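Local coordinates for cell division protein FtsI/penicillin binding protein 2 (Legionella pneumophila subsp. pneumophila ATCC 43290, PDB 4ZTK) that probably cross-links peptidoglycan during cell division as a D,D-transpeptidase of the penicillin-binding protein family, at residues E69-R74 against V187-L192. Sequence-based numbering, arbitrary orientation.
Sequences ESWKSR and VTIESL
Ile-189 lays its CG1-CD1 arm obliquely against the six-membered ring of Trp-71, with CG1 4.0 Å from CE3, where the loop after strand 56-63 meets the capped start of helix 189-200 in a penicillin-binding transpeptidase fold. Both side chains reach the antiparallel sheet, touching Val-45, Phe-59 and Val-279. CG1 of Ile-189 stands anti to its carbonyl carbon (chi1 -65°), a setting that also brings it 3.7 Å from Trp-71 O.

The contact illustrates how a helix N-terminus can be joined to a loop through water. Thr-188 is the N-cap, and it forms a capping box with Ser-191: Ser-191 N donates to Thr-188 OG1, and Thr-188 N returns a nearly straight bond (170°) to Ser-191 OG. The two amides between them turn to water on the side of the loop. Ile-189 N donates to a water that lies 2.6 Å from both Trp-71 O and Arg-74 O, while Glu-190 N donates to a second water that reaches Trp-71 O more loosely. The Thr-188 methyl CG2 packs in van der Waals contact against the backbone carbonyl, 3.8 Å from Arg-74 O.

Within the loop, Ser-70 OG accepts from Lys-72 N in an ST turn. Trp-71 NE1 bonds to Ser-43, and Arg-74 carries its guanidinium to a salt bridge with Glu-281. On the way, Arg-74 CD lies 3.7 Å above the Trp-71 ring plane, offset toward the rim.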
ATOM      1  N   GLU A  69      -7.595  -2.503 -19.016  1.00 63.39           N
ATOM      2  CA  GLU A  69      -7.370  -1.091 -18.760  1.00 58.52           C
ATOM      3  C   GLU A  69      -6.006  -0.943 -18.109  1.00 54.23           C
ATOM      4  O   GLU A  69      -5.626  -1.748 -17.260  1.00 56.09           O
ATOM      5  CB  GLU A  69      -8.446  -0.519 -17.842  1.00 58.46           C
ATOM      6  CG  GLU A  69      -8.188   0.925 -17.439  1.00 58.04           C
ATOM      7  CD  GLU A  69      -9.212   1.452 -16.457  1.00 63.77           C
ATOM      8  OE1 GLU A  69      -9.187   2.668 -16.167  1.00 65.42           O
ATOM      9  OE2 GLU A  69     -10.041   0.651 -15.976  1.00 69.10           O
ATOM     10  N   SER A  70      -5.263   0.077 -18.517  1.00 49.19           N
ATOM     11  CA  SER A  70      -3.960   0.333 -17.932  1.00 44.79           C
ATOM     12  C   SER A  70      -4.074   0.655 -16.445  1.00 44.32           C
ATOM     13  O   SER A  70      -5.034   1.288 -16.010  1.00 40.02           O
ATOM     14  CB  SER A  70      -3.271   1.488 -18.654  1.00 38.86           C
ATOM     15  OG  SER A  70      -2.116   1.893 -17.940  1.00 38.46           O
ATOM     16  N   TRP A  71      -3.080   0.227 -15.673  1.00 39.59           N
ATOM     17  CA  TRP A  71      -3.000   0.589 -14.263  1.00 32.84           C
ATOM     18  C   TRP A  71      -2.710   2.075 -14.074  1.00 38.49           C
ATOM     19  O   TRP A  71      -2.700   2.567 -12.949  1.00 36.76           O
ATOM     20  CB  TRP A  71      -1.932  -0.240 -13.548  1.00 29.76           C
ATOM     21  CG  TRP A  71      -2.338  -1.653 -13.320  1.00 33.20           C
ATOM     22  CD1 TRP A  71      -1.975  -2.743 -14.056  1.00 33.20           C
ATOM     23  CD2 TRP A  71      -3.198  -2.136 -12.282  1.00 33.91           C
ATOM     24  NE1 TRP A  71      -2.552  -3.876 -13.537  1.00 28.41           N
ATOM     25  CE2 TRP A  71      -3.307  -3.531 -12.447  1.00 26.22           C
ATOM     26  CE3 TRP A  71      -3.885  -1.523 -11.228  1.00 28.22           C
ATOM     27  CZ2 TRP A  71      -4.076  -4.323 -11.597  1.00 34.29           C
ATOM     28  CZ3 TRP A  71      -4.648  -2.311 -10.384  1.00 33.12           C
ATOM     29  CH2 TRP A  71      -4.736  -3.697 -10.574  1.00 36.27           C
ATOM     30  N   LYS A  72      -2.459   2.788 -15.169  1.00 42.04           N
ATOM     31  CA  LYS A  72      -2.283   4.231 -15.102  1.00 45.08           C
ATOM     32  C   LYS A  72      -3.587   4.895 -14.675  1.00 43.16           C
ATOM     33  O   LYS A  72      -3.574   5.964 -14.066  1.00 39.18           O
ATOM     34  CB  LYS A  72      -1.836   4.799 -16.452  1.00 54.67           C
ATOM     35  CG  LYS A  72      -0.434   4.394 -16.901  1.00 63.62           C
ATOM     36  CD  LYS A  72       0.133   5.424 -17.877  1.00 70.08           C
ATOM     37  CE  LYS A  72       1.434   4.961 -18.521  1.00 73.43           C
ATOM     38  NZ  LYS A  72       1.194   4.055 -19.680  1.00 76.28           N
ATOM     39  N   SER A  73      -4.712   4.256 -14.989  1.00 41.84           N
ATOM     40  CA  SER A  73      -6.019   4.830 -14.672  1.00 42.96           C
ATOM     41  C   SER A  73      -6.947   3.909 -13.868  1.00 45.96           C
ATOM     42  O   SER A  73      -7.959   4.364 -13.330  1.00 44.18           O
ATOM     43  CB  SER A  73      -6.720   5.284 -15.955  1.00 42.06           C
ATOM     44  OG  SER A  73      -6.832   4.219 -16.883  1.00 42.62           O
ATOM     45  N   ARG A  74      -6.599   2.629 -13.778  1.00 41.01           N
ATOM     46  CA  ARG A  74      -7.476   1.625 -13.164  1.00 39.08           C
ATOM     47  C   ARG A  74      -7.833   1.906 -11.698  1.00 36.21           C
ATOM     48  O   ARG A  74      -6.970   2.236 -10.886  1.00 35.57           O
ATOM     49  CB  ARG A  74      -6.862   0.228 -13.309  1.00 41.74           C
ATOM     50  CG  ARG A  74      -7.693  -0.904 -12.734  1.00 43.63           C
ATOM     51  CD  ARG A  74      -7.195  -2.237 -13.273  1.00 49.64           C
ATOM     52  NE  ARG A  74      -7.801  -3.379 -12.597  1.00 47.72           N
ATOM     53  CZ  ARG A  74      -7.550  -4.647 -12.908  1.00 46.20           C
ATOM     54  NH1 ARG A  74      -6.705  -4.936 -13.889  1.00 37.26           N
ATOM     55  NH2 ARG A  74      -8.145  -5.627 -12.240  1.00 49.34           N
ATOM     56  N   VAL A 187      -9.198   3.682  -4.977  1.00 32.59           N
ATOM     57  CA  VAL A 187      -7.867   4.255  -5.145  1.00 28.37           C
ATOM     58  C   VAL A 187      -7.321   3.950  -6.538  1.00 33.99           C
ATOM     59  O   VAL A 187      -7.854   3.109  -7.259  1.00 31.36           O
ATOM     60  CB  VAL A 187      -6.855   3.749  -4.073  1.00 30.63           C
ATOM     61  CG1 VAL A 187      -7.342   4.072  -2.667  1.00 27.78           C
ATOM     62  CG2 VAL A 187      -6.587   2.249  -4.223  1.00 21.21           C
ATOM     63  N   THR A 188      -6.271   4.664  -6.918  1.00 30.47           N
ATOM     64  CA  THR A 188      -5.483   4.305  -8.085  1.00 33.77           C
ATOM     65  C   THR A 188      -4.074   4.038  -7.588  1.00 32.32           C
ATOM     66  O   THR A 188      -3.771   4.282  -6.418  1.00 29.57           O
ATOM     67  CB  THR A 188      -5.440   5.439  -9.128  1.00 34.37           C
ATOM     68  OG1 THR A 188      -4.854   6.607  -8.540  1.00 34.64           O
ATOM     69  CG2 THR A 188      -6.842   5.771  -9.632  1.00 32.83           C
ATOM     70  N   ILE A 189      -3.216   3.523  -8.460  1.00 32.74           N
ATOM     71  CA  ILE A 189      -1.819   3.305  -8.102  1.00 35.15           C
ATOM     72  C   ILE A 189      -1.213   4.631  -7.649  1.00 31.00           C
ATOM     73  O   ILE A 189      -0.555   4.704  -6.614  1.00 28.47           O
ATOM     74  CB  ILE A 189      -1.008   2.746  -9.290  1.00 37.08           C
ATOM     75  CG1 ILE A 189      -1.506   1.350  -9.662  1.00 34.21           C
ATOM     76  CG2 ILE A 189       0.466   2.698  -8.949  1.00 33.48           C
ATOM     77  CD1 ILE A 189      -1.390   0.351  -8.531  1.00 32.99           C
ATOM     78  N   GLU A 190      -1.477   5.681  -8.421  1.00 29.36           N
ATOM     79  CA  GLU A 190      -0.971   7.020  -8.121  1.00 31.05           C
ATOM     80  C   GLU A 190      -1.446   7.579  -6.776  1.00 34.61           C
ATOM     81  O   GLU A 190      -0.653   8.127  -6.013  1.00 33.12           O
ATOM     82  CB  GLU A 190      -1.337   7.995  -9.244  1.00 34.57           C
ATOM     83  CG  GLU A 190      -0.752   9.392  -9.064  1.00 39.74           C
ATOM     84  CD  GLU A 190      -0.995  10.299 -10.264  1.00 58.47           C
ATOM     85  OE1 GLU A 190      -0.118  11.139 -10.565  1.00 62.19           O
ATOM     86  OE2 GLU A 190      -2.061  10.176 -10.903  1.00 61.33           O
ATOM     87  N   SER A 191      -2.736   7.457  -6.484  1.00 33.47           N
ATOM     88  CA  SER A 191      -3.256   8.048  -5.254  1.00 30.34           C
ATOM     89  C   SER A 191      -2.778   7.254  -4.044  1.00 25.85           C
ATOM     90  O   SER A 191      -2.448   7.827  -3.007  1.00 30.26           O
ATOM     91  CB  SER A 191      -4.785   8.145  -5.280  1.00 30.05           C
ATOM     92  OG  SER A 191      -5.393   6.885  -5.042  1.00 29.92           O
ATOM     93  N   LEU A 192      -2.717   5.934  -4.187  1.00 26.39           N
ATOM     94  CA  LEU A 192      -2.317   5.078  -3.074  1.00 23.99           C
ATOM     95  C   LEU A 192      -0.850   5.280  -2.688  1.00 33.95           C
ATOM     96  O   LEU A 192      -0.523   5.397  -1.504  1.00 29.21           O
ATOM     97  CB  LEU A 192      -2.602   3.604  -3.379  1.00 25.75           C
ATOM     98  CG  LEU A 192      -2.340   2.629  -2.224  1.00 27.75           C
ATOM     99  CD1 LEU A 192      -3.123   3.026  -0.960  1.00 25.81           C
ATOM    100  CD2 LEU A 192      -2.662   1.189  -2.629  1.00 24.31           C
TER
HETATM  101  O   HOH W   1      -4.382   2.626 -11.026  1.00 35.83           O
HETATM  102  O   HOH W   2      -2.476   5.282 -11.361  1.00 36.15           O